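Long-range contacts in neurotoxin (PDB 3N7L), which probably binds gangliosides on nerve cells through a unique loop, as the receptor-binding domain of a mosaic D/C botulinum neurotoxin: residues 239-243 with 295-301; 229-233 with 349-353; 96-102 with 175-181; 150-155 with 166-172. All coordinates share one frame. Numbering follows the deposited sequence.

Contact 1 of 4, residues 239-243 with 295-301; sequences NDLRY and TRVRGEN. With GOL (glycerol), chain F.
A methyl group set almost squarely on a tyrosine ring marks this contact: Val297 CG2 lies 3.6 Å from the centroid of the Tyr243 ring, 4° off its normal, a CH-pi contact made with Val297 in the t rotamer and Tyr243 in m (chi2 near 107°). The backbones meet in a single bridge, Arg242 facing Arg296 with CA atoms 4.4 Å apart, the chain extended at Leu241-Tyr243 and at Arg296-Val297; Thr295 before them has positive phi (82/-19). Val297 N donates to Leu241 O at 2.8 Å and Tyr243 N to Thr295 O at 2.8 Å, so the bonds flank the bridged pair. Both segments are loops of the beta-trefoil half of the receptor-binding domain, 239-243 leading to strand 246-251 and the loop 295-301 to strand 302-308, and Ile285 and Leu303 of that half pack against Tyr243. Leu241 CG adds an apolar contact to Val297 CG2 at 4.0 Å. At the solvent side Arg296, extended through chi2 and chi3 (both t), forms a salt bridge from NE to Asp240 OD2 at 2.8 Å, while its NH1 pairs with Asp294. A water bridges Asp240 OD2 (2.8 Å) and Arg296 NH2 (2.9 Å). Glycerol, probably from the crystallisation liquor, donates from O1 to Asp240 OD2 at 2.7 Å and accepts at O3 from Arg298 NH2 at 3.2 Å.

Contact 2 of 4, residues 229-233 with 349-353; sequences YTNVV and IIQPC. With SO4 (sulfate ion), chain C.
This is an apolar packing contact between a turn-containing loop and a strand in the beta-trefoil half of the receptor-binding domain: residues 229-233, which follow helix 217-226, lie against strand 348-354. Tyr229 to Val232 form a type I beta turn, with Thr230 at -59/-14 and Asn231 at -97/-1, closed by Val232 N to Tyr229 O at 3.1 Å; the chain is extended again at Val233 (-68/148). The facing strand is extended throughout, and the CA atoms of Val233 and Pro352 approach to 5.0 Å. Ile350 and Pro352 both direct their CA-to-CB bonds toward 229-233. Val233, just after the turn and in the t rotamer, presents CG2 to Ile350 CD1 at 4.0 Å and to Pro352 CB at 4.1 Å; Ile350 is t at both chi angles. The proline ring (C-gamma endo) also meets the turn backbone, with CG 3.6 Å from Thr230 O. Asn231 points its CA-to-CB bond away from the strand, though with chi1 t its OD1 comes within 4.4 Å of Gln351 OE1; its ND2 donates to sulfate O3 at 2.7 Å. The ion, probably from the crystallisation liquor, is also held by Thr292. No hydrogen bond joins the two segments: Val233 packs on Ile350 and Pro352, while the loop backbone is paired to other loops through Asn231 with Gly299 and Val233 with Leu241 and Val297.

Contact 3 of 4, residues 96-102 with 175-181; sequences SVKNNSG and INFSKTI
At one end of the jelly-roll (concanavalin-like) half of the receptor-binding domain, the tight link from strand 95-97 to strand 102-108 lies along the approach to strand 180-187. The link folds back with Lys98 N to Ser101 O at 3.2 Å and Asn100 in the left-handed region (66/26). Ser96 and Ile181 have CA atoms 4.6 Å apart, and Gly102 and Phe177 4.4 Å. Two serine hydroxyls, both chi1 t, make the direct bonds: Ser96 OG donates to Thr180 O at 2.7 Å, and Ser101 OG accepts from Asn176 N at 2.8 Å, its one proton left for the backbone carbonyls of Lys117 and Gln118, both within hydrogen-bonding reach. Waters bridge further polar groups. One donates to Ser96 O (2.8 Å) and accepts from Ser178 N (2.8 Å); another donates to Ser96 OG (3.1 Å) and Ser178 O (2.6 Å). Gly102, at 136/-142, has no room for a CB, which would clash with Ser96 O. Ser178 closes an ST turn, its OG accepting from Thr180 N at 2.9 Å.

Contact 4 of 4, residues 150-155 with 166-172; sequences NMMGNM and TIKVKEL
Asn150 opens a type I beta turn to Gly153, closed by Gly153 N to Asn150 O at 2.7 Å, and its OD1 takes Met152 N at 2.8 Å in an Asx turn; its carbonyl O also lies 3.4 Å from Val169 CG2. Met151, with all three chi angles m, curls its side chain back so that CE is 4.1 Å from Leu172 CD1 and SD 4.4 Å from Val169 CG1. Met152 O receives a weak, 3.4 Å bond from Lys168 NZ. Gly153 (-138/-124), where a CB would clash with Asn150 CG, turns its O to Val169 N at 2.8 Å. From here the chain enters the antiparallel hairpin of strands 154-159 and 162-168, in the jelly-roll half of the domain. Asn154 faces Lys168 as a non-hydrogen-bonded pair, CA atoms 4.2 Å apart, and its CA is 3.2 Å from Ile167 O. Met155 and Ile167 follow as a hydrogen-bonded pair with CA atoms 5.3 Å apart: Met155 N donates to Ile167 O at 2.7 Å, Ile167 N to Met155 O at 2.9 Å. Their side chains share a face, Met155 CE 3.7 Å from Ile167 CD1, turned toward Gln124 of strand 122-129; Met155 CB meets Val169 CG2 at 4.0 Å.

In the fold
The four contacts fall into two pairs, one in each half of the receptor-binding domain. Contact 1 is nested along the chain within the loop closed by contact 2; their centres are 7 Å apart, and Leu241 N to Val233 O and Gly299 N to Asn231 O, both 2.8 Å, are probable backbone hydrogen bonds joining them. Likewise contact 4 is nested within contact 3, their centres about 17 Å apart, and Met151 CE touches both Phe177 CZ and Ile175 CG2 at 4.1 Å. Between the halves the centres lie about 39 to 43 Å apart without touching. Glycerol and sulfate, probably from the crystallisation liquor, both lie beside the trefoil pair.

Contact 1 of 4, residues 239-243 with 295-301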
loop_
_atom_site.group_PDB
_atom_site.type_symbol
_atom_site.label_atom_id
_atom_site.label_comp_id
_atom_site.label_asym_id
_atom_site.label_seq_id
_atom_site.Cartn_x
_atom_site.Cartn_y
_atom_site.Cartn_z
ATOM N N ASN A 239 -0.246 5.563 -0.684
ATOM C CA ASN A 239 -0.752 6.924 -0.896
ATOM C C ASN A 239 -0.186 7.389 -2.234
ATOM O O ASN A 239 0.777 6.807 -2.728
ATOM C CB ASN A 239 -0.249 7.889 0.187
ATOM C CG ASN A 239 -0.616 7.448 1.590
ATOM O OD1 ASN A 239 -1.783 7.226 1.896
ATOM N ND2 ASN A 239 0.389 7.335 2.456
ATOM N N ASP A 240 -0.761 8.436 -2.818
ATOM C CA ASP A 240 -0.242 8.942 -4.091
ATOM C C ASP A 240 1.179 9.471 -3.884
ATOM O O ASP A 240 1.439 10.197 -2.925
ATOM C CB ASP A 240 -1.108 10.087 -4.628
ATOM C CG ASP A 240 -2.523 9.654 -4.957
ATOM O OD1 ASP A 240 -2.770 8.434 -5.085
ATOM O OD2 ASP A 240 -3.387 10.547 -5.104
ATOM N N LEU A 241 2.095 9.100 -4.773
ATOM C CA LEU A 241 3.475 9.574 -4.683
ATOM C C LEU A 241 3.478 11.042 -5.124
ATOM O O LEU A 241 2.795 11.415 -6.090
ATOM C CB LEU A 241 4.394 8.746 -5.591
ATOM C CG LEU A 241 5.906 8.991 -5.473
ATOM C CD1 LEU A 241 6.399 8.492 -4.114
ATOM C CD2 LEU A 241 6.642 8.267 -6.583
ATOM N N ARG A 242 4.228 11.884 -4.421
ATOM C CA ARG A 242 4.249 13.296 -4.784
ATOM C C ARG A 242 5.626 13.903 -4.982
ATOM O O ARG A 242 6.625 13.403 -4.470
ATOM C CB ARG A 242 3.500 14.127 -3.734
ATOM C CG ARG A 242 2.114 13.612 -3.406
ATOM C CD ARG A 242 1.256 14.703 -2.791
ATOM N NE ARG A 242 2.005 15.553 -1.868
ATOM C CZ ARG A 242 2.222 15.281 -0.585
ATOM N NH1 ARG A 242 2.921 16.130 0.152
ATOM N NH2 ARG A 242 1.727 14.183 -0.038
ATOM N N TYR A 243 5.659 14.988 -5.753
ATOM C CA TYR A 243 6.884 15.724 -6.012
ATOM C C TYR A 243 7.083 16.647 -4.807
ATOM O O TYR A 243 6.153 16.857 -4.026
ATOM C CB TYR A 243 6.739 16.576 -7.286
ATOM C CG TYR A 243 6.699 15.782 -8.579
ATOM C CD1 TYR A 243 5.508 15.629 -9.299
ATOM C CD2 TYR A 243 7.854 15.181 -9.082
ATOM C CE1 TYR A 243 5.478 14.890 -10.495
ATOM C CE2 TYR A 243 7.834 14.449 -10.268
ATOM C CZ TYR A 243 6.650 14.305 -10.967
ATOM O OH TYR A 243 6.656 13.573 -12.132
ATOM N N THR A 295 1.112 17.992 -8.683
ATOM C CA THR A 295 2.002 17.574 -7.593
ATOM C C THR A 295 2.157 16.052 -7.470
ATOM O O THR A 295 3.112 15.568 -6.865
ATOM C CB THR A 295 1.542 18.164 -6.229
ATOM O OG1 THR A 295 1.503 19.594 -6.322
ATOM C CG2 THR A 295 2.506 17.778 -5.114
ATOM N N ARG A 296 1.232 15.296 -8.053
ATOM C CA ARG A 296 1.319 13.836 -7.996
ATOM C C ARG A 296 2.229 13.303 -9.101
ATOM O O ARG A 296 2.240 13.831 -10.217
ATOM C CB ARG A 296 -0.068 13.202 -8.151
ATOM C CG ARG A 296 -1.060 13.579 -7.062
ATOM C CD ARG A 296 -2.404 12.896 -7.276
ATOM N NE ARG A 296 -3.325 13.156 -6.170
ATOM C CZ ARG A 296 -3.988 14.296 -5.980
ATOM N NH1 ARG A 296 -3.852 15.309 -6.829
ATOM N NH2 ARG A 296 -4.772 14.429 -4.920
ATOM N N VAL A 297 2.998 12.262 -8.786
ATOM C CA VAL A 297 3.900 11.651 -9.760
ATOM C C VAL A 297 3.111 10.621 -10.575
ATOM O O VAL A 297 2.480 9.721 -10.011
ATOM C CB VAL A 297 5.080 10.943 -9.056
ATOM C CG1 VAL A 297 6.038 10.363 -10.085
ATOM C CG2 VAL A 297 5.798 11.931 -8.127
ATOM N N ARG A 298 3.149 10.760 -11.899
ATOM C CA ARG A 298 2.420 9.857 -12.784
ATOM C C ARG A 298 3.314 9.111 -13.757
ATOM O O ARG A 298 4.435 9.531 -14.032
ATOM C CB ARG A 298 1.364 10.632 -13.575
ATOM C CG ARG A 298 0.241 11.195 -12.721
ATOM C CD ARG A 298 -0.896 11.741 -13.586
ATOM N NE ARG A 298 -2.057 12.112 -12.784
ATOM C CZ ARG A 298 -2.081 13.156 -11.970
ATOM N NH1 ARG A 298 -1.005 13.924 -11.867
ATOM N NH2 ARG A 298 -3.165 13.424 -11.250
ATOM N N GLY A 299 2.785 8.007 -14.280
ATOM C CA GLY A 299 3.494 7.171 -15.229
ATOM C C GLY A 299 4.607 7.814 -16.036
ATOM O O GLY A 299 5.667 8.128 -15.503
ATOM N N GLU A 300 4.371 8.025 -17.322
ATOM C CA GLU A 300 5.384 8.596 -18.211
ATOM C C GLU A 300 6.036 9.939 -17.866
ATOM O O GLU A 300 6.624 10.572 -18.741
ATOM C CB GLU A 300 4.814 8.672 -19.629
ATOM C CG GLU A 300 4.700 7.317 -20.297
ATOM C CD GLU A 300 6.059 6.707 -20.580
ATOM O OE1 GLU A 300 6.793 7.258 -21.427
ATOM O OE2 GLU A 300 6.397 5.682 -19.953
ATOM N N ASN A 301 5.950 10.380 -16.615
ATOM C CA ASN A 301 6.575 11.650 -16.232
ATOM C C ASN A 301 8.099 11.560 -16.297
ATOM O O ASN A 301 8.678 10.503 -16.036
ATOM C CB ASN A 301 6.198 12.043 -14.797
ATOM C CG ASN A 301 4.770 12.543 -14.666
ATOM O OD1 ASN A 301 3.977 12.484 -15.608
ATOM N ND2 ASN A 301 4.437 13.037 -13.480
HETATM C C1 GOL F . -6.063 11.359 -7.177
HETATM O O1 GOL F . -5.121 10.293 -7.111
HETATM C C2 GOL F . -5.924 12.187 -8.448
HETATM O O2 GOL F . -6.911 13.252 -8.436
HETATM C C3 GOL F . -6.133 11.320 -9.686
HETATM O O3 GOL F . -6.015 12.031 -10.904
HETATM O O HOH W 1 -4.759 12.094 -3.267
#

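Contact 2 of 4, residues 229-233 with 349-353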
loop_
_atom_site.group_PDB
_atom_site.type_symbol
_atom_site.label_atom_id
_atom_site.label_comp_id
_atom_site.label_asym_id
_atom_site.label_seq_id
_atom_site.Cartn_x
_atom_site.Cartn_y
_atom_site.Cartn_z
ATOM N N TYR A 229 -6.469 4.751 -9.678
ATOM C CA TYR A 229 -5.986 5.571 -10.780
ATOM C C TYR A 229 -4.651 4.895 -11.031
ATOM O O TYR A 229 -3.635 5.260 -10.444
ATOM C CB TYR A 229 -5.781 7.023 -10.354
ATOM C CG TYR A 229 -7.068 7.790 -10.179
ATOM C CD1 TYR A 229 -7.677 7.890 -8.931
ATOM C CD2 TYR A 229 -7.681 8.417 -11.267
ATOM C CE1 TYR A 229 -8.864 8.595 -8.764
ATOM C CE2 TYR A 229 -8.874 9.128 -11.114
ATOM C CZ TYR A 229 -9.459 9.213 -9.856
ATOM O OH TYR A 229 -10.630 9.923 -9.681
ATOM N N THR A 230 -4.670 3.884 -11.890
ATOM C CA THR A 230 -3.477 3.099 -12.171
ATOM C C THR A 230 -2.246 3.812 -12.722
ATOM O O THR A 230 -1.163 3.232 -12.708
ATOM C CB THR A 230 -3.814 1.908 -13.084
ATOM O OG1 THR A 230 -4.295 2.387 -14.345
ATOM C CG2 THR A 230 -4.889 1.042 -12.436
ATOM N N ASN A 231 -2.387 5.051 -13.197
ATOM C CA ASN A 231 -1.218 5.765 -13.715
ATOM C C ASN A 231 -0.589 6.702 -12.682
ATOM O O ASN A 231 0.401 7.375 -12.960
ATOM C CB ASN A 231 -1.554 6.558 -14.988
ATOM C CG ASN A 231 -0.296 6.928 -15.783
ATOM O OD1 ASN A 231 0.557 6.075 -16.039
ATOM N ND2 ASN A 231 -0.178 8.193 -16.172
ATOM N N VAL A 232 -1.180 6.760 -11.497
ATOM C CA VAL A 232 -0.631 7.580 -10.434
ATOM C C VAL A 232 0.274 6.652 -9.630
ATOM O O VAL A 232 -0.181 5.646 -9.093
ATOM C CB VAL A 232 -1.738 8.152 -9.518
ATOM C CG1 VAL A 232 -1.116 8.845 -8.303
ATOM C CG2 VAL A 232 -2.592 9.149 -10.302
ATOM N N VAL A 233 1.562 6.976 -9.578
ATOM C CA VAL A 233 2.513 6.159 -8.837
ATOM C C VAL A 233 2.188 6.278 -7.351
ATOM O O VAL A 233 1.722 7.324 -6.895
ATOM C CB VAL A 233 3.964 6.628 -9.092
ATOM C CG1 VAL A 233 4.947 5.742 -8.331
ATOM C CG2 VAL A 233 4.265 6.594 -10.588
ATOM N N ILE A 349 12.418 8.464 -16.470
ATOM C CA ILE A 349 11.037 8.303 -16.898
ATOM C C ILE A 349 10.543 7.248 -15.922
ATOM O O ILE A 349 11.112 6.164 -15.841
ATOM C CB ILE A 349 10.967 7.744 -18.324
ATOM C CG1 ILE A 349 11.658 8.713 -19.282
ATOM C CG2 ILE A 349 9.517 7.506 -18.716
ATOM C CD1 ILE A 349 12.094 8.064 -20.567
ATOM N N ILE A 350 9.497 7.562 -15.174
ATOM C CA ILE A 350 8.988 6.623 -14.179
ATOM C C ILE A 350 7.763 5.861 -14.655
ATOM O O ILE A 350 6.982 6.356 -15.459
ATOM C CB ILE A 350 8.624 7.360 -12.867
ATOM C CG1 ILE A 350 8.386 6.353 -11.744
ATOM C CG2 ILE A 350 7.361 8.190 -13.067
ATOM C CD1 ILE A 350 8.280 7.003 -10.368
ATOM N N GLN A 351 7.603 4.646 -14.152
ATOM C CA GLN A 351 6.455 3.829 -14.507
ATOM C C GLN A 351 5.995 3.105 -13.249
ATOM O O GLN A 351 6.810 2.523 -12.534
ATOM C CB GLN A 351 6.838 2.818 -15.590
ATOM C CG GLN A 351 5.642 2.187 -16.264
ATOM C CD GLN A 351 4.790 3.202 -17.008
ATOM O OE1 GLN A 351 3.584 3.017 -17.160
ATOM N NE2 GLN A 351 5.416 4.274 -17.485
ATOM N N PRO A 352 4.690 3.153 -12.942
ATOM C CA PRO A 352 4.227 2.461 -11.733
ATOM C C PRO A 352 4.403 0.948 -11.862
ATOM O O PRO A 352 4.311 0.394 -12.955
ATOM C CB PRO A 352 2.762 2.885 -11.628
ATOM C CG PRO A 352 2.369 3.107 -13.070
ATOM C CD PRO A 352 3.575 3.838 -13.624
ATOM N N CYS A 353 4.668 0.283 -10.744
ATOM C CA CYS A 353 4.857 -1.161 -10.756
ATOM C C CYS A 353 4.329 -1.749 -9.456
ATOM O O CYS A 353 5.063 -1.890 -8.481
ATOM C CB CYS A 353 6.343 -1.491 -10.922
ATOM S SG CYS A 353 6.696 -3.248 -11.065
HETATM S S SO4 C . -1.804 11.498 -17.058
HETATM O O1 SO4 C . -0.874 12.542 -16.621
HETATM O O2 SO4 C . -3.171 12.042 -17.098
HETATM O O3 SO4 C . -1.772 10.336 -16.121
HETATM O O4 SO4 C . -1.388 11.032 -18.395
#

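Contact 3 of 4, residues 96-102 with 175-181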
loop_
_atom_site.group_PDB
_atom_site.type_symbol
_atom_site.label_atom_id
_atom_site.label_comp_id
_atom_site.label_asym_id
_atom_site.label_seq_id
_atom_site.Cartn_x
_atom_site.Cartn_y
_atom_site.Cartn_z
ATOM N N SER A 96 -20.971 -6.467 12.845
ATOM C CA SER A 96 -22.383 -6.538 12.487
ATOM C C SER A 96 -22.992 -7.733 13.221
ATOM O O SER A 96 -23.569 -8.636 12.616
ATOM C CB SER A 96 -22.548 -6.681 10.971
ATOM O OG SER A 96 -23.872 -6.352 10.574
ATOM N N VAL A 97 -22.816 -7.724 14.539
ATOM C CA VAL A 97 -23.331 -8.755 15.438
ATOM C C VAL A 97 -24.258 -8.032 16.407
ATOM O O VAL A 97 -23.847 -7.069 17.048
ATOM C CB VAL A 97 -22.194 -9.420 16.259
ATOM C CG1 VAL A 97 -22.781 -10.268 17.375
ATOM C CG2 VAL A 97 -21.328 -10.281 15.355
ATOM N N LYS A 98 -25.504 -8.486 16.514
ATOM C CA LYS A 98 -26.457 -7.838 17.412
ATOM C C LYS A 98 -26.704 -8.606 18.711
ATOM O O LYS A 98 -26.459 -8.085 19.804
ATOM C CB LYS A 98 -27.786 -7.593 16.688
ATOM C CG LYS A 98 -28.892 -7.039 17.583
ATOM C CD LYS A 98 -28.452 -5.783 18.328
ATOM C CE LYS A 98 -29.443 -5.423 19.435
ATOM N NZ LYS A 98 -28.973 -4.285 20.283
ATOM N N ASN A 99 -27.196 -9.834 18.603
ATOM C CA ASN A 99 -27.455 -10.639 19.793
ATOM C C ASN A 99 -26.608 -11.895 19.728
ATOM O O ASN A 99 -27.128 -13.012 19.729
ATOM C CB ASN A 99 -28.939 -11.012 19.880
ATOM C CG ASN A 99 -29.829 -9.807 20.147
ATOM O OD1 ASN A 99 -29.731 -9.170 21.196
ATOM N ND2 ASN A 99 -30.699 -9.487 19.193
ATOM N N ASN A 100 -25.295 -11.695 19.664
ATOM C CA ASN A 100 -24.346 -12.795 19.581
ATOM C C ASN A 100 -24.506 -13.553 18.271
ATOM O O ASN A 100 -24.185 -14.735 18.187
ATOM C CB ASN A 100 -24.521 -13.751 20.766
ATOM C CG ASN A 100 -24.095 -13.127 22.083
ATOM O OD1 ASN A 100 -22.953 -12.697 22.239
ATOM N ND2 ASN A 100 -25.014 -13.078 23.037
ATOM N N SER A 101 -25.009 -12.866 17.252
ATOM C CA SER A 101 -25.197 -13.474 15.939
ATOM C C SER A 101 -24.990 -12.441 14.831
ATOM O O SER A 101 -25.344 -11.272 14.987
ATOM C CB SER A 101 -26.602 -14.078 15.826
ATOM O OG SER A 101 -26.687 -14.983 14.734
ATOM N N GLY A 102 -24.415 -12.889 13.715
ATOM C CA GLY A 102 -24.169 -12.010 12.585
ATOM C C GLY A 102 -22.777 -12.246 12.026
ATOM O O GLY A 102 -22.317 -13.386 11.953
ATOM N N ILE A 175 -28.485 -18.594 12.709
ATOM C CA ILE A 175 -27.729 -17.368 12.503
ATOM C C ILE A 175 -28.694 -16.282 12.050
ATOM O O ILE A 175 -29.503 -16.478 11.141
ATOM C CB ILE A 175 -26.587 -17.564 11.463
ATOM C CG1 ILE A 175 -25.697 -16.317 11.432
ATOM C CG2 ILE A 175 -27.160 -17.866 10.082
ATOM C CD1 ILE A 175 -24.364 -16.540 10.754
ATOM N N ASN A 176 -28.623 -15.141 12.721
ATOM C CA ASN A 176 -29.490 -14.018 12.426
ATOM C C ASN A 176 -28.618 -12.817 12.076
ATOM O O ASN A 176 -27.887 -12.294 12.922
ATOM C CB ASN A 176 -30.354 -13.712 13.655
ATOM C CG ASN A 176 -31.517 -12.789 13.343
ATOM O OD1 ASN A 176 -31.337 -11.706 12.794
ATOM N ND2 ASN A 176 -32.722 -13.215 13.705
ATOM N N PHE A 177 -28.688 -12.383 10.824
ATOM C CA PHE A 177 -27.891 -11.250 10.384
ATOM C C PHE A 177 -28.475 -9.912 10.809
ATOM O O PHE A 177 -29.682 -9.687 10.729
ATOM C CB PHE A 177 -27.702 -11.306 8.866
ATOM C CG PHE A 177 -26.775 -12.401 8.426
ATOM C CD1 PHE A 177 -25.434 -12.386 8.804
ATOM C CD2 PHE A 177 -27.243 -13.464 7.660
ATOM C CE1 PHE A 177 -24.573 -13.414 8.429
ATOM C CE2 PHE A 177 -26.390 -14.499 7.279
ATOM C CZ PHE A 177 -25.054 -14.475 7.663
ATOM N N SER A 178 -27.596 -9.032 11.275
ATOM C CA SER A 178 -27.974 -7.701 11.734
ATOM C C SER A 178 -28.003 -6.698 10.586
ATOM O O SER A 178 -27.276 -6.837 9.606
ATOM C CB SER A 178 -26.983 -7.222 12.797
ATOM O OG SER A 178 -27.132 -5.838 13.059
ATOM N N LYS A 179 -28.849 -5.684 10.707
ATOM C CA LYS A 179 -28.923 -4.670 9.668
ATOM C C LYS A 179 -28.072 -3.466 10.053
ATOM O O LYS A 179 -28.095 -2.436 9.386
ATOM C CB LYS A 179 -30.381 -4.260 9.422
ATOM C CG LYS A 179 -31.204 -4.015 10.671
ATOM C CD LYS A 179 -30.761 -2.774 11.404
ATOM C CE LYS A 179 -31.813 -2.354 12.406
ATOM N NZ LYS A 179 -33.112 -2.106 11.723
ATOM N N THR A 180 -27.316 -3.613 11.138
ATOM C CA THR A 180 -26.444 -2.547 11.617
ATOM C C THR A 180 -24.974 -2.940 11.511
ATOM O O THR A 180 -24.591 -4.043 11.882
ATOM C CB THR A 180 -26.749 -2.187 13.091
ATOM O OG1 THR A 180 -28.055 -1.608 13.180
ATOM C CG2 THR A 180 -25.725 -1.192 13.627
ATOM N N ILE A 181 -24.161 -2.027 10.986
ATOM C CA ILE A 181 -22.726 -2.255 10.846
ATOM C C ILE A 181 -22.022 -1.115 11.570
ATOM O O ILE A 181 -22.258 0.060 11.279
ATOM C CB ILE A 181 -22.287 -2.262 9.365
ATOM C CG1 ILE A 181 -23.061 -3.333 8.600
ATOM C CG2 ILE A 181 -20.780 -2.552 9.265
ATOM C CD1 ILE A 181 -22.854 -3.278 7.111
HETATM O O HOH W 2 -24.951 -9.488 10.365
HETATM O O HOH W 3 -25.294 -7.160 7.932
HETATM O O HOH W 4 -25.003 -4.825 14.984
#

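Contact 4 of 4, residues 150-155 with 166-172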
loop_
_atom_site.group_PDB
_atom_site.type_symbol
_atom_site.label_atom_id
_atom_site.label_comp_id
_atom_site.label_asym_id
_atom_site.label_seq_id
_atom_site.Cartn_x
_atom_site.Cartn_y
_atom_site.Cartn_z
ATOM N N ASN A 150 -21.205 -17.691 0.317
ATOM C CA ASN A 150 -22.364 -18.403 -0.203
ATOM C C ASN A 150 -22.746 -19.302 0.968
ATOM O O ASN A 150 -22.031 -20.253 1.277
ATOM C CB ASN A 150 -21.992 -19.268 -1.406
ATOM C CG ASN A 150 -23.190 -20.014 -1.975
ATOM O OD1 ASN A 150 -24.118 -20.364 -1.248
ATOM N ND2 ASN A 150 -23.165 -20.271 -3.277
ATOM N N MET A 151 -23.860 -18.993 1.625
ATOM C CA MET A 151 -24.299 -19.768 2.780
ATOM C C MET A 151 -24.531 -21.248 2.484
ATOM O O MET A 151 -24.629 -22.060 3.402
ATOM C CB MET A 151 -25.551 -19.140 3.392
ATOM C CG MET A 151 -25.311 -17.755 4.005
ATOM S SD MET A 151 -23.993 -17.735 5.270
ATOM C CE MET A 151 -24.860 -18.427 6.677
ATOM N N MET A 152 -24.619 -21.603 1.208
ATOM C CA MET A 152 -24.791 -23.003 0.840
ATOM C C MET A 152 -23.559 -23.462 0.058
ATOM O O MET A 152 -23.552 -24.529 -0.559
ATOM C CB MET A 152 -26.066 -23.210 0.011
ATOM C CG MET A 152 -26.694 -21.947 -0.551
ATOM S SD MET A 152 -27.797 -21.090 0.594
ATOM C CE MET A 152 -29.374 -21.763 0.101
ATOM N N GLY A 153 -22.509 -22.648 0.103
ATOM C CA GLY A 153 -21.281 -22.980 -0.597
ATOM C C GLY A 153 -20.053 -22.670 0.238
ATOM O O GLY A 153 -19.925 -23.148 1.366
ATOM N N ASN A 154 -19.148 -21.865 -0.309
ATOM C CA ASN A 154 -17.927 -21.506 0.400
ATOM C C ASN A 154 -17.870 -20.061 0.871
ATOM O O ASN A 154 -18.634 -19.199 0.434
ATOM C CB ASN A 154 -16.692 -21.741 -0.468
ATOM C CG ASN A 154 -16.528 -23.178 -0.878
ATOM O OD1 ASN A 154 -16.689 -24.090 -0.072
ATOM N ND2 ASN A 154 -16.184 -23.391 -2.140
ATOM N N MET A 155 -16.922 -19.829 1.771
ATOM C CA MET A 155 -16.629 -18.526 2.347
ATOM C C MET A 155 -15.216 -18.317 1.793
ATOM O O MET A 155 -14.372 -19.201 1.930
ATOM C CB MET A 155 -16.577 -18.647 3.871
ATOM C CG MET A 155 -16.951 -17.407 4.651
ATOM S SD MET A 155 -16.589 -17.575 6.426
ATOM C CE MET A 155 -17.079 -19.251 6.765
ATOM N N THR A 166 -10.183 -20.161 1.565
ATOM C CA THR A 166 -11.533 -20.558 1.201
ATOM C C THR A 166 -11.944 -21.769 2.015
ATOM O O THR A 166 -11.143 -22.673 2.222
ATOM C CB THR A 166 -11.624 -20.904 -0.302
ATOM O OG1 THR A 166 -12.819 -21.657 -0.549
ATOM C CG2 THR A 166 -10.420 -21.718 -0.737
ATOM N N ILE A 167 -13.182 -21.773 2.494
ATOM C CA ILE A 167 -13.691 -22.897 3.265
ATOM C C ILE A 167 -15.191 -23.064 3.063
ATOM O O ILE A 167 -15.922 -22.095 2.848
ATOM C CB ILE A 167 -13.428 -22.748 4.786
ATOM C CG1 ILE A 167 -14.336 -21.674 5.379
ATOM C CG2 ILE A 167 -11.965 -22.384 5.036
ATOM C CD1 ILE A 167 -14.229 -21.567 6.889
ATOM N N LYS A 168 -15.629 -24.314 3.136
ATOM C CA LYS A 168 -17.030 -24.680 2.990
ATOM C C LYS A 168 -17.795 -24.185 4.222
ATOM O O LYS A 168 -17.392 -24.438 5.363
ATOM C CB LYS A 168 -17.126 -26.210 2.862
ATOM C CG LYS A 168 -18.519 -26.814 2.960
ATOM C CD LYS A 168 -19.402 -26.497 1.760
ATOM C CE LYS A 168 -20.710 -27.304 1.834
ATOM N NZ LYS A 168 -21.669 -27.010 0.722
ATOM N N VAL A 169 -18.881 -23.454 3.992
ATOM C CA VAL A 169 -19.689 -22.941 5.092
ATOM C C VAL A 169 -20.397 -24.113 5.770
ATOM O O VAL A 169 -21.021 -24.940 5.103
ATOM C CB VAL A 169 -20.740 -21.926 4.586
ATOM C CG1 VAL A 169 -21.629 -21.466 5.736
ATOM C CG2 VAL A 169 -20.038 -20.726 3.961
ATOM N N LYS A 170 -20.284 -24.194 7.094
ATOM C CA LYS A 170 -20.916 -25.281 7.832
ATOM C C LYS A 170 -22.364 -24.925 8.161
ATOM O O LYS A 170 -22.818 -23.812 7.889
ATOM C CB LYS A 170 -20.140 -25.581 9.125
ATOM C CG LYS A 170 -20.233 -24.494 10.193
ATOM C CD LYS A 170 -19.552 -24.923 11.499
ATOM C CE LYS A 170 -19.810 -23.917 12.623
ATOM N NZ LYS A 170 -19.207 -24.330 13.927
ATOM N N GLU A 171 -23.092 -25.875 8.734
ATOM C CA GLU A 171 -24.478 -25.636 9.101
ATOM C C GLU A 171 -24.494 -24.622 10.245
ATOM O O GLU A 171 -23.952 -24.880 11.319
ATOM C CB GLU A 171 -25.144 -26.943 9.539
ATOM C CG GLU A 171 -26.601 -26.789 9.935
ATOM C CD GLU A 171 -27.511 -26.493 8.753
ATOM O OE1 GLU A 171 -28.643 -26.015 8.982
ATOM O OE2 GLU A 171 -27.104 -26.750 7.600
ATOM N N LEU A 172 -25.112 -23.471 10.005
ATOM C CA LEU A 172 -25.189 -22.415 11.008
ATOM C C LEU A 172 -26.637 -22.023 11.287
ATOM O O LEU A 172 -26.925 -20.856 11.534
ATOM C CB LEU A 172 -24.417 -21.178 10.527
ATOM C CG LEU A 172 -22.926 -21.336 10.210
ATOM C CD1 LEU A 172 -22.402 -20.070 9.557
ATOM C CD2 LEU A 172 -22.152 -21.642 11.484
#